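Local coordinates for protein Cow rumen GH26 endo-mannanase (Metagenome, PDB 6UEH) that probably hydrolyses internal beta-1,4-mannosidic linkages of mannans such as galactomannan, as an endo-acting glycoside hydrolase of family 26, at residues 151-156 with 301-306; 295-300 with 352-357; 305-310 with 356-361. All blocks are in the same frame, centred on the assembly; numbering follows the deposited sequence.

How the contacts relate
All three contacts lie close together in the TIM-barrel domain, centres 9 to 11 Å apart. Contact 3 is in the barrel sheet: two neighbouring parallel strands, every touching residue buried, joined by backbone hydrogen bonds and ring packing. Contacts 1 and 2 are partly buried and share helix 280-301: contact 1 sets the turn after it, leading to strand 306-309, against helix 152-164, and contact 2 sets its body against the loop before strand 357-362. Contact 1 has no hydrogen bond across it and mixes proline packing with lysine and glutamate near solvent, whereas contact 2 is bridged by a glutamine amide and waters beside packed leucines. P305 and L306 belong to contacts 1 and 3, N356 and L357 to contacts 2 and 3.

Contact 1. Residues 151-156 with 301-306; sequences TKEAQK and DEKVPL
P305 presses its ring against the first turn of helix 152-164: CB lies 3.8 Å from A154 CA, and CG and CD face E153 CB. The nearest CA atoms, those of A154 and P305, are 4.9 Å apart, close enough for ring and helix backbone to touch. E153 continues the contact toward solvent. Its CG stands beside the backbone N (chi1 -68°) and passes K303 O at 3.5 Å; a bend at chi2 (80°) brings CD close to K303 CB, and OE2 lies 3.5 Å from K303 CD. The helix opens with T151 as N-cap, OG1 accepting from A154 N, while K303, with positive phi, is the C-prime residue of the Schellman motif ending helix 280-301; the contact thus joins a helix start to the turn that leads into a strand of the TIM barrel. K152 NZ forms a salt bridge to E153 OE2 at 2.8 Å, approaching on the syn side, 22° out of the carboxylate plane. K303 NZ comes within 3.4 Å of K152 NZ, two donors without a bond, and stays 4.3 Å from E153 OE2, beyond salt-bridge range; the carboxylate probably offsets part of the repulsion between the two ammonium groups.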
loop_
_atom_site.group_PDB
_atom_site.type_symbol
_atom_site.label_atom_id
_atom_site.label_comp_id
_atom_site.label_asym_id
_atom_site.label_seq_id
_atom_site.Cartn_x
_atom_site.Cartn_y
_atom_site.Cartn_z
ATOM N N THR A 151 20.030 -10.577 10.915
ATOM C CA THR A 151 20.097 -11.797 11.713
ATOM C C THR A 151 19.470 -12.951 10.943
ATOM O O THR A 151 18.707 -12.729 10.005
ATOM C CB THR A 151 19.384 -11.640 13.067
ATOM O OG1 THR A 151 17.982 -11.428 12.848
ATOM C CG2 THR A 151 19.966 -10.468 13.847
ATOM N N LYS A 152 19.789 -14.181 11.333
ATOM C CA LYS A 152 19.261 -15.340 10.623
ATOM C C LYS A 152 17.743 -15.432 10.781
ATOM O O LYS A 152 17.044 -15.836 9.854
ATOM C CB LYS A 152 19.938 -16.632 11.097
ATOM C CG LYS A 152 19.766 -16.960 12.572
ATOM C CD LYS A 152 20.513 -18.241 12.925
ATOM C CE LYS A 152 20.200 -18.711 14.339
ATOM N NZ LYS A 152 20.604 -17.716 15.371
ATOM N N GLU A 153 17.233 -15.033 11.942
ATOM C CA GLU A 153 15.795 -15.065 12.185
ATOM C C GLU A 153 15.061 -14.085 11.276
ATOM O O GLU A 153 13.998 -14.401 10.747
ATOM C CB GLU A 153 15.479 -14.757 13.652
ATOM C CG GLU A 153 15.938 -15.827 14.636
ATOM C CD GLU A 153 17.418 -15.740 14.953
ATOM O OE1 GLU A 153 18.033 -14.692 14.665
ATOM O OE2 GLU A 153 17.968 -16.721 15.494
ATOM N N ALA A 154 15.635 -12.898 11.095
ATOM C CA ALA A 154 15.035 -11.881 10.234
ATOM C C ALA A 154 15.003 -12.326 8.774
ATOM O O ALA A 154 13.984 -12.193 8.096
ATOM C CB ALA A 154 15.789 -10.564 10.367
ATOM N N GLN A 155 16.124 -12.856 8.296
ATOM C CA GLN A 155 16.228 -13.290 6.910
ATOM C C GLN A 155 15.327 -14.492 6.636
ATOM O O GLN A 155 14.712 -14.589 5.572
ATOM C CB GLN A 155 17.680 -13.621 6.559
ATOM C CG GLN A 155 17.892 -13.961 5.092
ATOM C CD GLN A 155 17.442 -12.845 4.167
ATOM O OE1 GLN A 155 18.112 -11.819 4.042
ATOM N NE2 GLN A 155 16.297 -13.037 3.520
ATOM N N LYS A 156 15.244 -15.404 7.600
ATOM C CA LYS A 156 14.373 -16.568 7.463
ATOM C C LYS A 156 12.901 -16.159 7.437
ATOM O O LYS A 156 12.108 -16.734 6.691
ATOM C CB LYS A 156 14.633 -17.571 8.590
ATOM C CG LYS A 156 15.888 -18.407 8.372
ATOM C CD LYS A 156 16.410 -19.015 9.666
ATOM C CE LYS A 156 15.456 -20.038 10.240
ATOM N NZ LYS A 156 16.020 -20.663 11.474
ATOM N N ASP A 301 18.263 -9.720 21.444
ATOM C CA ASP A 301 18.863 -10.596 22.447
ATOM C C ASP A 301 18.151 -11.941 22.523
ATOM O O ASP A 301 18.787 -12.981 22.692
ATOM C CB ASP A 301 18.846 -9.937 23.829
ATOM C CG ASP A 301 19.876 -8.836 23.969
ATOM O OD1 ASP A 301 20.862 -8.836 23.204
ATOM O OD2 ASP A 301 19.707 -7.978 24.861
ATOM N N GLU A 302 16.828 -11.912 22.408
ATOM C CA GLU A 302 16.026 -13.126 22.495
ATOM C C GLU A 302 15.724 -13.693 21.108
ATOM O O GLU A 302 14.824 -14.521 20.951
ATOM C CB GLU A 302 14.722 -12.851 23.249
ATOM C CG GLU A 302 14.916 -12.210 24.623
ATOM C CD GLU A 302 15.490 -13.165 25.657
ATOM O OE1 GLU A 302 15.500 -14.389 25.406
ATOM O OE2 GLU A 302 15.925 -12.686 26.729
ATOM N N LYS A 303 16.484 -13.235 20.115
ATOM C CA LYS A 303 16.399 -13.734 18.741
ATOM C C LYS A 303 14.998 -13.591 18.152
ATOM O O LYS A 303 14.483 -14.513 17.515
ATOM C CB LYS A 303 16.846 -15.199 18.676
ATOM C CG LYS A 303 18.288 -15.416 19.099
ATOM C CD LYS A 303 18.701 -16.870 18.946
ATOM C CE LYS A 303 20.173 -17.054 19.282
ATOM N NZ LYS A 303 21.039 -16.188 18.428
ATOM N N VAL A 304 14.393 -12.428 18.364
ATOM C CA VAL A 304 13.064 -12.149 17.839
ATOM C C VAL A 304 13.129 -11.151 16.689
ATOM O O VAL A 304 13.535 -10.004 16.880
ATOM C CB VAL A 304 12.124 -11.594 18.926
ATOM C CG1 VAL A 304 10.780 -11.226 18.320
ATOM C CG2 VAL A 304 11.949 -12.609 20.046
ATOM N N PRO A 305 12.739 -11.595 15.486
ATOM C CA PRO A 305 12.654 -10.723 14.314
ATOM C C PRO A 305 11.385 -9.879 14.365
ATOM O O PRO A 305 10.414 -10.279 15.008
ATOM C CB PRO A 305 12.618 -11.709 13.148
ATOM C CG PRO A 305 11.936 -12.905 13.721
ATOM C CD PRO A 305 12.385 -12.988 15.160
ATOM N N LEU A 306 11.397 -8.734 13.692
ATOM C CA LEU A 306 10.270 -7.810 13.740
ATOM C C LEU A 306 10.069 -7.093 12.408
ATOM O O LEU A 306 11.013 -6.546 11.841
ATOM C CB LEU A 306 10.480 -6.780 14.859
ATOM C CG LEU A 306 9.407 -5.709 15.061
ATOM C CD1 LEU A 306 8.120 -6.332 15.593
ATOM C CD2 LEU A 306 9.912 -4.614 15.992
#

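Contact 2. Residues 295-300 with 352-357; sequences QLQRLQ and YDLHNL
Q300 reaches from helix 280-301 to the loop and spends both ends of its amide on backbone. OE1 accepts from H355 N at 2.8 Å, with the donor in the carbonyl plane, and NE2 donates to D353 O at 3.0 Å in a nearly straight bond (N-H...O 176°) that lies within the amide plane. CG anti to the backbone N (chi1 -179°) starts the chain on an extended course to the loop, and the paired bonds fix the rotation of the amide. Against Q300 CB packs the amide of N356, with CG 3.7 Å away, and N356 ND2 is bonded to V304 O in the loop that follows the helix.

Water extends the polar link. Q297 OE1 accepts from a water that also donates to Y352 O. A second water lies between Q297 OE1 and D353 O, where more acceptors than protons compete, and it probably shares its hydrogens among them. Q297 NE2 is held by D301 within the same helix. On the loop, H355 NE2 donates to D353 OD1 from above the carboxylate plane, while ND1 bonds D147.

Apolar contact lies beside this polar group. L354 sets CD1 against L296 CB at 3.8 Å and CD2 beside the Q297 backbone, 3.6 Å from its CA. L296 and L357 cross at about a right angle, their CD1 atoms 4.1 Å apart.

Here a helix of the TIM barrel meets the loop that carries the chain from the next helix, 334-351, into strand 357-362. One glutamine amide satisfies both D353 O and H355 N, which probably holds the loop in place against the helix. The chemistry implies a junction in which amide and water bonds meet the loop's backbone while L296, L354 and L357 pack, buried, beside them.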
loop_
_atom_site.group_PDB
_atom_site.type_symbol
_atom_site.label_atom_id
_atom_site.label_comp_id
_atom_site.label_asym_id
_atom_site.label_seq_id
_atom_site.Cartn_x
_atom_site.Cartn_y
_atom_site.Cartn_z
ATOM N N GLN A 295 14.581 -1.270 23.571
ATOM C CA GLN A 295 13.567 -2.314 23.493
ATOM C C GLN A 295 13.832 -3.280 22.339
ATOM O O GLN A 295 13.654 -4.491 22.481
ATOM C CB GLN A 295 12.177 -1.690 23.359
ATOM C CG GLN A 295 11.795 -0.847 24.557
ATOM C CD GLN A 295 11.965 -1.600 25.864
ATOM O OE1 GLN A 295 11.543 -2.749 25.990
ATOM N NE2 GLN A 295 12.597 -0.957 26.842
ATOM N N LEU A 296 14.259 -2.741 21.202
ATOM C CA LEU A 296 14.555 -3.560 20.030
ATOM C C LEU A 296 15.740 -4.485 20.284
ATOM O O LEU A 296 15.810 -5.583 19.728
ATOM C CB LEU A 296 14.830 -2.673 18.814
ATOM C CG LEU A 296 13.629 -1.838 18.361
ATOM C CD1 LEU A 296 13.981 -0.984 17.148
ATOM C CD2 LEU A 296 12.440 -2.745 18.064
ATOM N N GLN A 297 16.665 -4.034 21.127
ATOM C CA GLN A 297 17.830 -4.832 21.491
ATOM C C GLN A 297 17.416 -6.049 22.309
ATOM O O GLN A 297 17.971 -7.135 22.143
ATOM C CB GLN A 297 18.841 -3.990 22.272
ATOM C CG GLN A 297 20.091 -4.755 22.684
ATOM C CD GLN A 297 20.920 -5.201 21.494
ATOM O OE1 GLN A 297 21.253 -4.397 20.623
ATOM N NE2 GLN A 297 21.254 -6.490 21.449
ATOM N N ARG A 298 16.442 -5.861 23.195
ATOM C CA ARG A 298 15.900 -6.964 23.984
ATOM C C ARG A 298 15.343 -8.044 23.053
ATOM O O ARG A 298 15.560 -9.238 23.267
ATOM C CB ARG A 298 14.812 -6.468 24.939
ATOM C CG ARG A 298 15.281 -5.452 25.972
ATOM C CD ARG A 298 14.100 -4.929 26.776
ATOM N NE ARG A 298 13.481 -5.987 27.569
ATOM C CZ ARG A 298 12.228 -5.954 28.007
ATOM N NH1 ARG A 298 11.454 -4.922 27.714
ATOM N NH2 ARG A 298 11.745 -6.954 28.731
ATOM N N LEU A 299 14.635 -7.609 22.013
ATOM C CA LEU A 299 14.119 -8.525 21.000
ATOM C C LEU A 299 15.266 -9.249 20.309
ATOM O O LEU A 299 15.227 -10.466 20.149
ATOM C CB LEU A 299 13.267 -7.783 19.966
ATOM C CG LEU A 299 11.958 -7.171 20.469
ATOM C CD1 LEU A 299 11.181 -6.555 19.312
ATOM C CD2 LEU A 299 11.123 -8.216 21.187
ATOM N N GLN A 300 16.290 -8.500 19.909
ATOM C CA GLN A 300 17.441 -9.101 19.241
ATOM C C GLN A 300 18.156 -10.081 20.167
ATOM O O GLN A 300 18.590 -11.151 19.732
ATOM C CB GLN A 300 18.416 -8.026 18.749
ATOM C CG GLN A 300 19.634 -8.599 18.028
ATOM C CD GLN A 300 20.351 -7.576 17.158
ATOM O OE1 GLN A 300 20.020 -7.402 15.985
ATOM N NE2 GLN A 300 21.345 -6.902 17.730
ATOM N N TYR A 352 23.586 1.269 16.988
ATOM C CA TYR A 352 22.971 0.378 17.969
ATOM C C TYR A 352 23.079 -1.095 17.577
ATOM O O TYR A 352 22.626 -1.970 18.316
ATOM C CB TYR A 352 21.508 0.762 18.187
ATOM C CG TYR A 352 21.350 2.053 18.956
ATOM C CD1 TYR A 352 21.515 2.085 20.335
ATOM C CD2 TYR A 352 21.052 3.243 18.304
ATOM C CE1 TYR A 352 21.381 3.265 21.046
ATOM C CE2 TYR A 352 20.915 4.429 19.008
ATOM C CZ TYR A 352 21.080 4.433 20.377
ATOM O OH TYR A 352 20.943 5.609 21.082
ATOM N N ASP A 353 23.682 -1.352 16.419
ATOM C CA ASP A 353 23.982 -2.709 15.959
ATOM C C ASP A 353 22.743 -3.609 15.937
ATOM O O ASP A 353 22.811 -4.791 16.279
ATOM C CB ASP A 353 25.073 -3.333 16.837
ATOM C CG ASP A 353 25.831 -4.444 16.130
ATOM O OD1 ASP A 353 25.896 -4.424 14.882
ATOM O OD2 ASP A 353 26.369 -5.334 16.824
ATOM N N LEU A 354 21.614 -3.041 15.530
ATOM C CA LEU A 354 20.369 -3.795 15.418
ATOM C C LEU A 354 20.172 -4.304 13.992
ATOM O O LEU A 354 20.199 -3.530 13.038
ATOM C CB LEU A 354 19.187 -2.927 15.849
ATOM C CG LEU A 354 19.148 -2.578 17.338
ATOM C CD1 LEU A 354 18.192 -1.427 17.606
ATOM C CD2 LEU A 354 18.744 -3.802 18.144
ATOM N N HIS A 355 19.971 -5.610 13.848
ATOM C CA HIS A 355 19.886 -6.215 12.523
ATOM C C HIS A 355 18.745 -7.222 12.419
ATOM O O HIS A 355 18.664 -7.981 11.453
ATOM C CB HIS A 355 21.212 -6.891 12.169
ATOM C CG HIS A 355 22.404 -6.000 12.340
ATOM N ND1 HIS A 355 22.689 -4.965 11.476
ATOM C CD2 HIS A 355 23.375 -5.980 13.284
ATOM C CE1 HIS A 355 23.788 -4.351 11.875
ATOM N NE2 HIS A 355 24.224 -4.947 12.972
ATOM N N ASN A 356 17.865 -7.214 13.414
ATOM C CA ASN A 356 16.750 -8.154 13.471
ATOM C C ASN A 356 15.470 -7.570 12.884
ATOM O O ASN A 356 14.382 -8.097 13.109
ATOM C CB ASN A 356 16.499 -8.583 14.917
ATOM C CG ASN A 356 16.168 -7.406 15.822
ATOM O OD1 ASN A 356 16.686 -6.304 15.637
ATOM N ND2 ASN A 356 15.301 -7.635 16.803
ATOM N N LEU A 357 15.607 -6.487 12.130
ATOM C CA LEU A 357 14.452 -5.730 11.667
ATOM C C LEU A 357 14.179 -5.910 10.181
ATOM O O LEU A 357 15.099 -5.915 9.362
ATOM C CB LEU A 357 14.644 -4.243 11.967
ATOM C CG LEU A 357 15.017 -3.884 13.405
ATOM C CD1 LEU A 357 15.244 -2.383 13.538
ATOM C CD2 LEU A 357 13.942 -4.365 14.375
HETATM O O HOH W 1 23.461 -4.999 19.330
HETATM O O HOH W 2 21.482 -1.854 20.871
#

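Contact 3. Residues 305-310 with 356-361; sequences PLIFRP and NLIWEQ
N356 O takes the first bond that pairs two neighbouring parallel strands of the TIM-barrel sheet, from L306 N; L306 O then accepts from I358 N at 2.8 Å, and L306 lies in register with L357. F308 N bonds I358 O, and E360 N closes the series on F308 O at 2.9 Å. The strand axes approach to 4.6 Å at 34°.

Among the aromatic side chains, F308 turns its edge toward the face of W359 in a T-shaped stack, centroids 5.7 Å apart and planes at 69°. Chi1 of -172° sets F308 CG anti to the backbone N; the side chain lies beside that of L357, pointing the same way, with L357 CD1 3.9 Å from F308 CD2. P310 CG adds a contact to W359 CZ3 at 4.0 Å.

R309 and E360 lie side by side, yet R309 NE and E360 OE1 are 4.4 Å apart and form no salt bridge. The guanidinium forms salt bridges to D386 and E428 and a hydrogen bond to N362; E360 OE1 is hydrogen-bonded to Y447 OH and touches I307 CG2 at 3.4 Å. An alanine in place of E360 would probably leave the Y447 hydroxyl without this partner and open a gap beside R309 CD. The polar ends of R309 and E360 thus find most of their partners beyond this strand pair, which backbone bonds and rings hold together.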
loop_
_atom_site.group_PDB
_atom_site.type_symbol
_atom_site.label_atom_id
_atom_site.label_comp_id
_atom_site.label_asym_id
_atom_site.label_seq_id
_atom_site.Cartn_x
_atom_site.Cartn_y
_atom_site.Cartn_z
ATOM N N PRO A 305 12.739 -11.595 15.486
ATOM C CA PRO A 305 12.654 -10.723 14.314
ATOM C C PRO A 305 11.385 -9.879 14.365
ATOM O O PRO A 305 10.414 -10.279 15.008
ATOM C CB PRO A 305 12.618 -11.709 13.148
ATOM C CG PRO A 305 11.936 -12.905 13.721
ATOM C CD PRO A 305 12.385 -12.988 15.160
ATOM N N LEU A 306 11.397 -8.734 13.692
ATOM C CA LEU A 306 10.270 -7.810 13.740
ATOM C C LEU A 306 10.069 -7.093 12.408
ATOM O O LEU A 306 11.013 -6.546 11.841
ATOM C CB LEU A 306 10.480 -6.780 14.859
ATOM C CG LEU A 306 9.407 -5.709 15.061
ATOM C CD1 LEU A 306 8.120 -6.332 15.593
ATOM C CD2 LEU A 306 9.912 -4.614 15.992
ATOM N N ILE A 307 8.839 -7.099 11.905
ATOM C CA ILE A 307 8.494 -6.239 10.778
ATOM C C ILE A 307 8.303 -4.829 11.326
ATOM O O ILE A 307 7.234 -4.484 11.833
ATOM C CB ILE A 307 7.227 -6.715 10.045
ATOM C CG1 ILE A 307 7.393 -8.169 9.591
ATOM C CG2 ILE A 307 6.925 -5.808 8.855
ATOM C CD1 ILE A 307 6.135 -8.790 9.026
ATOM N N PHE A 308 9.358 -4.027 11.240
ATOM C CA PHE A 308 9.388 -2.712 11.867
ATOM C C PHE A 308 8.920 -1.634 10.893
ATOM O O PHE A 308 9.507 -1.453 9.823
ATOM C CB PHE A 308 10.804 -2.413 12.375
ATOM C CG PHE A 308 10.904 -1.173 13.214
ATOM C CD1 PHE A 308 9.958 -0.899 14.187
ATOM C CD2 PHE A 308 11.960 -0.290 13.044
ATOM C CE1 PHE A 308 10.055 0.242 14.967
ATOM C CE2 PHE A 308 12.061 0.851 13.822
ATOM C CZ PHE A 308 11.107 1.116 14.782
ATOM N N ARG A 309 7.857 -0.927 11.271
ATOM C CA ARG A 309 7.251 0.082 10.408
ATOM C C ARG A 309 7.270 1.465 11.071
ATOM O O ARG A 309 6.232 1.987 11.475
ATOM C CB ARG A 309 5.815 -0.328 10.051
ATOM C CG ARG A 309 5.156 0.505 8.961
ATOM C CD ARG A 309 3.823 -0.106 8.543
ATOM N NE ARG A 309 2.908 -0.262 9.671
ATOM C CZ ARG A 309 1.872 0.537 9.907
ATOM N NH1 ARG A 309 1.607 1.547 9.084
ATOM N NH2 ARG A 309 1.091 0.321 10.958
ATOM N N PRO A 310 8.466 2.063 11.187
ATOM C CA PRO A 310 8.558 3.390 11.795
ATOM C C PRO A 310 8.187 4.466 10.788
ATOM O O PRO A 310 8.079 4.149 9.603
ATOM C CB PRO A 310 10.033 3.485 12.177
ATOM C CG PRO A 310 10.719 2.730 11.079
ATOM C CD PRO A 310 9.776 1.601 10.693
ATOM N N ASN A 356 17.865 -7.214 13.414
ATOM C CA ASN A 356 16.750 -8.154 13.471
ATOM C C ASN A 356 15.470 -7.570 12.884
ATOM O O ASN A 356 14.382 -8.097 13.109
ATOM C CB ASN A 356 16.499 -8.583 14.917
ATOM C CG ASN A 356 16.168 -7.406 15.822
ATOM O OD1 ASN A 356 16.686 -6.304 15.637
ATOM N ND2 ASN A 356 15.301 -7.635 16.803
ATOM N N LEU A 357 15.607 -6.487 12.130
ATOM C CA LEU A 357 14.452 -5.730 11.667
ATOM C C LEU A 357 14.179 -5.910 10.181
ATOM O O LEU A 357 15.099 -5.915 9.362
ATOM C CB LEU A 357 14.644 -4.243 11.967
ATOM C CG LEU A 357 15.017 -3.884 13.405
ATOM C CD1 LEU A 357 15.244 -2.383 13.538
ATOM C CD2 LEU A 357 13.942 -4.365 14.375
ATOM N N ILE A 358 12.902 -6.063 9.850
ATOM C CA ILE A 358 12.448 -6.013 8.468
ATOM C C ILE A 358 11.795 -4.654 8.252
ATOM O O ILE A 358 10.696 -4.400 8.744
ATOM C CB ILE A 358 11.458 -7.147 8.140
ATOM C CG1 ILE A 358 12.119 -8.508 8.377
ATOM C CG2 ILE A 358 10.969 -7.032 6.702
ATOM C CD1 ILE A 358 11.233 -9.687 8.046
ATOM N N TRP A 359 12.485 -3.778 7.533
ATOM C CA TRP A 359 12.066 -2.386 7.423
ATOM C C TRP A 359 10.915 -2.207 6.436
ATOM O O TRP A 359 11.091 -2.346 5.224
ATOM C CB TRP A 359 13.254 -1.511 7.014
ATOM C CG TRP A 359 14.346 -1.475 8.042
ATOM C CD1 TRP A 359 15.311 -2.419 8.254
ATOM C CD2 TRP A 359 14.582 -0.437 9.001
ATOM N NE1 TRP A 359 16.133 -2.032 9.287
ATOM C CE2 TRP A 359 15.707 -0.818 9.761
ATOM C CE3 TRP A 359 13.953 0.778 9.288
ATOM C CZ2 TRP A 359 16.214 -0.029 10.790
ATOM C CZ3 TRP A 359 14.458 1.560 10.311
ATOM C CH2 TRP A 359 15.577 1.153 11.048
ATOM N N GLU A 360 9.735 -1.894 6.966
ATOM C CA GLU A 360 8.564 -1.650 6.132
ATOM C C GLU A 360 8.240 -0.165 6.079
ATOM O O GLU A 360 8.016 0.473 7.111
ATOM C CB GLU A 360 7.349 -2.427 6.645
ATOM C CG GLU A 360 6.097 -2.217 5.803
ATOM C CD GLU A 360 4.960 -3.141 6.194
ATOM O OE1 GLU A 360 4.878 -3.523 7.380
ATOM O OE2 GLU A 360 4.150 -3.490 5.312
ATOM N N GLN A 361 8.222 0.383 4.870
ATOM C CA GLN A 361 7.904 1.790 4.685
ATOM C C GLN A 361 6.564 1.948 3.980
ATOM O O GLN A 361 6.301 1.291 2.970
ATOM C CB GLN A 361 9.006 2.490 3.889
ATOM C CG GLN A 361 8.780 3.984 3.711
ATOM C CD GLN A 361 9.949 4.673 3.041
ATOM O OE1 GLN A 361 10.346 4.313 1.929
ATOM N NE2 GLN A 361 10.517 5.664 3.719
HETATM O O HOH W 3 6.671 3.159 7.468
#